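Local structure of MaoC-like dehydratase (Rhodospirillum rubrum, 3EXZ) at residues Arg18-Ala23 / Gly95-Val100. The protein probably acts as a hydro-lyase of the MaoC-like, hotdog-fold family, adding water to or removing it from an as yet undefined acyl substrate. Residues are numbered along the deposited sequence; the frame is centred on the assembly and turned at random.
Sequences RHRVEA and GDELHV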
ATOM      1  N   ARG A  18      -4.588  13.720  13.542  1.00 34.87           N
ATOM      2  CA  ARG A  18      -3.490  14.151  12.696  1.00 34.81           C
ATOM      3  C   ARG A  18      -2.170  13.478  12.959  1.00 33.98           C
ATOM      4  O   ARG A  18      -1.952  12.920  14.027  1.00 33.02           O
ATOM      5  CB  ARG A  18      -3.353  15.683  12.821  1.00 37.59           C
ATOM      6  CG  ARG A  18      -3.961  16.493  11.665  1.00 40.99           C
ATOM      7  CD  ARG A  18      -5.185  17.299  12.076  1.00 47.41           C
ATOM      8  NE  ARG A  18      -6.442  16.620  11.762  1.00 54.68           N
ATOM      9  CZ  ARG A  18      -7.426  17.156  11.038  1.00 56.27           C
ATOM     10  NH1 ARG A  18      -7.305  18.382  10.538  1.00 53.14           N
ATOM     11  NH2 ARG A  18      -8.540  16.467  10.817  1.00 52.86           N
ATOM     12  N   HIS A  19      -1.297  13.509  11.964  1.00 32.30           N
ATOM     13  CA  HIS A  19       0.017  12.920  12.125  1.00 33.74           C
ATOM     14  C   HIS A  19       1.023  13.783  11.370  1.00 33.43           C
ATOM     15  O   HIS A  19       0.793  14.155  10.214  1.00 35.00           O
ATOM     16  CB  HIS A  19       0.034  11.480  11.598  1.00 34.76           C
ATOM     17  CG  HIS A  19       1.386  10.842  11.614  1.00 31.92           C
ATOM     18  ND1 HIS A  19       1.897  10.192  12.716  1.00 37.93           N
ATOM     19  CD2 HIS A  19       2.333  10.751  10.650  1.00 30.33           C
ATOM     20  CE1 HIS A  19       3.097   9.719  12.428  1.00 38.08           C
ATOM     21  NE2 HIS A  19       3.386  10.049  11.180  1.00 31.56           N
ATOM     22  N   ARG A  20       2.121  14.131  12.038  1.00 31.93           N
ATOM     23  CA  ARG A  20       3.152  14.944  11.403  1.00 34.01           C
ATOM     24  C   ARG A  20       4.285  14.083  10.821  1.00 31.97           C
ATOM     25  O   ARG A  20       4.892  13.263  11.519  1.00 27.72           O
ATOM     26  CB  ARG A  20       3.744  15.956  12.395  1.00 35.20           C
ATOM     27  CG  ARG A  20       4.365  17.165  11.709  1.00 38.23           C
ATOM     28  CD  ARG A  20       5.038  18.103  12.699  1.00 47.15           C
ATOM     29  NE  ARG A  20       5.642  19.252  12.028  1.00 42.28           N
ATOM     30  CZ  ARG A  20       4.958  20.283  11.541  1.00 48.46           C
ATOM     31  NH1 ARG A  20       3.635  20.318  11.651  1.00 43.00           N
ATOM     32  NH2 ARG A  20       5.599  21.277  10.933  1.00 46.07           N
ATOM     33  N   VAL A  21       4.556  14.270   9.532  1.00 32.16           N
ATOM     34  CA  VAL A  21       5.619  13.525   8.855  1.00 34.92           C
ATOM     35  C   VAL A  21       6.963  14.257   8.925  1.00 35.90           C
ATOM     36  O   VAL A  21       7.096  15.386   8.445  1.00 37.98           O
ATOM     37  CB  VAL A  21       5.288  13.285   7.360  1.00 35.44           C
ATOM     38  CG1 VAL A  21       6.349  12.390   6.736  1.00 38.16           C
ATOM     39  CG2 VAL A  21       3.921  12.633   7.223  1.00 37.89           C
ATOM     40  N   GLU A  22       7.962  13.615   9.519  1.00 38.53           N
ATOM     41  CA  GLU A  22       9.282  14.229   9.634  1.00 40.23           C
ATOM     42  C   GLU A  22      10.332  13.533   8.776  1.00 40.64           C
ATOM     43  O   GLU A  22      10.255  12.327   8.506  1.00 38.97           O
ATOM     44  CB  GLU A  22       9.741  14.239  11.086  1.00 40.94           C
ATOM     45  CG  GLU A  22       8.742  14.878  12.035  1.00 50.91           C
ATOM     46  CD  GLU A  22       8.796  16.402  12.064  1.00 53.60           C
ATOM     47  OE1 GLU A  22       8.670  17.050  11.000  1.00 54.52           O
ATOM     48  OE2 GLU A  22       8.973  16.953  13.171  1.00 61.99           O
ATOM     49  N   ALA A  23      11.328  14.316   8.379  1.00 39.14           N
ATOM     50  CA  ALA A  23      12.403  13.852   7.520  1.00 38.06           C
ATOM     51  C   ALA A  23      13.030  12.536   7.946  1.00 37.75           C
ATOM     52  O   ALA A  23      13.165  11.620   7.136  1.00 35.77           O
ATOM     53  CB  ALA A  23      13.473  14.935   7.411  1.00 38.69           C
ATOM     54  N   GLY A  95       7.440  17.700   7.295  1.00 39.39           N
ATOM     55  CA  GLY A  95       6.745  18.824   7.906  1.00 37.83           C
ATOM     56  C   GLY A  95       5.243  18.805   7.661  1.00 39.49           C
ATOM     57  O   GLY A  95       4.504  19.596   8.252  1.00 40.52           O
ATOM     58  N   ASP A  96       4.775  17.884   6.826  1.00 37.92           N
ATOM     59  CA  ASP A  96       3.356  17.817   6.497  1.00 37.57           C
ATOM     60  C   ASP A  96       2.466  17.258   7.599  1.00 36.56           C
ATOM     61  O   ASP A  96       2.838  16.300   8.268  1.00 38.53           O
ATOM     62  CB  ASP A  96       3.151  16.978   5.213  1.00 37.09           C
ATOM     63  CG  ASP A  96       3.370  17.776   3.920  1.00 40.94           C
ATOM     64  OD1 ASP A  96       3.775  18.956   3.987  1.00 39.12           O
ATOM     65  OD2 ASP A  96       3.134  17.205   2.827  1.00 40.71           O
ATOM     66  N   GLU A  97       1.315  17.892   7.817  1.00 36.53           N
ATOM     67  CA  GLU A  97       0.354  17.381   8.788  1.00 37.97           C
ATOM     68  C   GLU A  97      -0.697  16.612   7.991  1.00 36.81           C
ATOM     69  O   GLU A  97      -1.428  17.188   7.178  1.00 36.31           O
ATOM     70  CB  GLU A  97      -0.352  18.495   9.553  1.00 41.32           C
ATOM     71  CG  GLU A  97       0.498  19.137  10.628  1.00 45.52           C
ATOM     72  CD  GLU A  97       0.382  18.448  11.977  1.00 51.44           C
ATOM     73  OE1 GLU A  97      -0.761  18.181  12.397  1.00 53.84           O
ATOM     74  OE2 GLU A  97       1.428  18.182  12.614  1.00 46.84           O
ATOM     75  N   LEU A  98      -0.767  15.307   8.218  1.00 33.95           N
ATOM     76  CA  LEU A  98      -1.733  14.481   7.525  1.00 32.71           C
ATOM     77  C   LEU A  98      -2.886  14.038   8.420  1.00 33.25           C
ATOM     78  O   LEU A  98      -2.722  13.815   9.628  1.00 31.06           O
ATOM     79  CB  LEU A  98      -1.069  13.201   6.982  1.00 31.81           C
ATOM     80  CG  LEU A  98       0.229  13.347   6.171  1.00 32.54           C
ATOM     81  CD1 LEU A  98       0.703  11.983   5.679  1.00 28.68           C
ATOM     82  CD2 LEU A  98      -0.005  14.294   4.997  1.00 30.50           C
ATOM     83  N   HIS A  99      -4.060  13.946   7.812  1.00 31.29           N
ATOM     84  CA  HIS A  99      -5.226  13.402   8.479  1.00 32.75           C
ATOM     85  C   HIS A  99      -6.022  12.735   7.359  1.00 31.64           C
ATOM     86  O   HIS A  99      -5.853  13.066   6.179  1.00 29.58           O
ATOM     87  CB  HIS A  99      -6.065  14.455   9.196  1.00 31.40           C
ATOM     88  CG  HIS A  99      -6.867  15.302   8.279  1.00 33.30           C
ATOM     89  ND1 HIS A  99      -6.304  16.287   7.500  1.00 34.00           N
ATOM     90  CD2 HIS A  99      -8.184  15.283   7.978  1.00 35.04           C
ATOM     91  CE1 HIS A  99      -7.243  16.839   6.755  1.00 38.67           C
ATOM     92  NE2 HIS A  99      -8.394  16.246   7.025  1.00 37.17           N
ATOM     93  N   VAL A 100      -6.877  11.783   7.707  1.00 31.46           N
ATOM     94  CA  VAL A 100      -7.640  11.096   6.684  1.00 31.00           C
ATOM     95  C   VAL A 100      -9.131  11.358   6.764  1.00 32.32           C
ATOM     96  O   VAL A 100      -9.707  11.392   7.857  1.00 31.74           O
ATOM     97  CB  VAL A 100      -7.417   9.568   6.758  1.00 31.16           C
ATOM     98  CG1 VAL A 100      -8.037   8.887   5.527  1.00 29.67           C
ATOM     99  CG2 VAL A 100      -5.923   9.262   6.861  1.00 30.40           C
TER
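H19 and L98 form the hydrogen-bonded antiparallel pair that joins 18-23, at the end of strand 13-20, outermost in this chain's sheet, to 95-100, at the start of strand 97-109. Two backbone bonds close this pair: H19 N reaches L98 O at 2.8 Å, and L98 N reaches H19 O at the same length. The ladder runs on past the R20-E97 non-hydrogen-bonded pair through V21 N to D96 O, and G95 N then meets V21 O at 2.6 Å, just before E22 takes the N-cap position of helix 23-33.

Charge is concentrated on the R20-E97 side of the sheet. The R20 chain, extended from CG, carries NE outward. Its NH1 makes a 3.2 Å salt bridge to E97 OE2, near the guanidinium plane, on the anti side of the carboxylate and 25° out of its plane. E22 adds a long, weak ion pair to R20 NE.

Stacking takes over at R18. Bends at chi2 and chi3 bring NE over H99 CB (3.4 Å), and the guanidinium lies flat on one face of the H99 imidazole, planes 22° apart. R18 NH2 lies 3.1 Å from H99 CD2, while H99 NE2 is hydrogen-bonded to E101 OE2.

On the H19-L98 face, V21 CG2 packs against L98 CD1 at 3.6 Å, and H19 leans on helix 57-72, which the curved hotdog sheet wraps. The chemistry thus divides by face: V21-L98 apolar packing and the H19 ring toward the helix, charge pairing on the R20-E97 side.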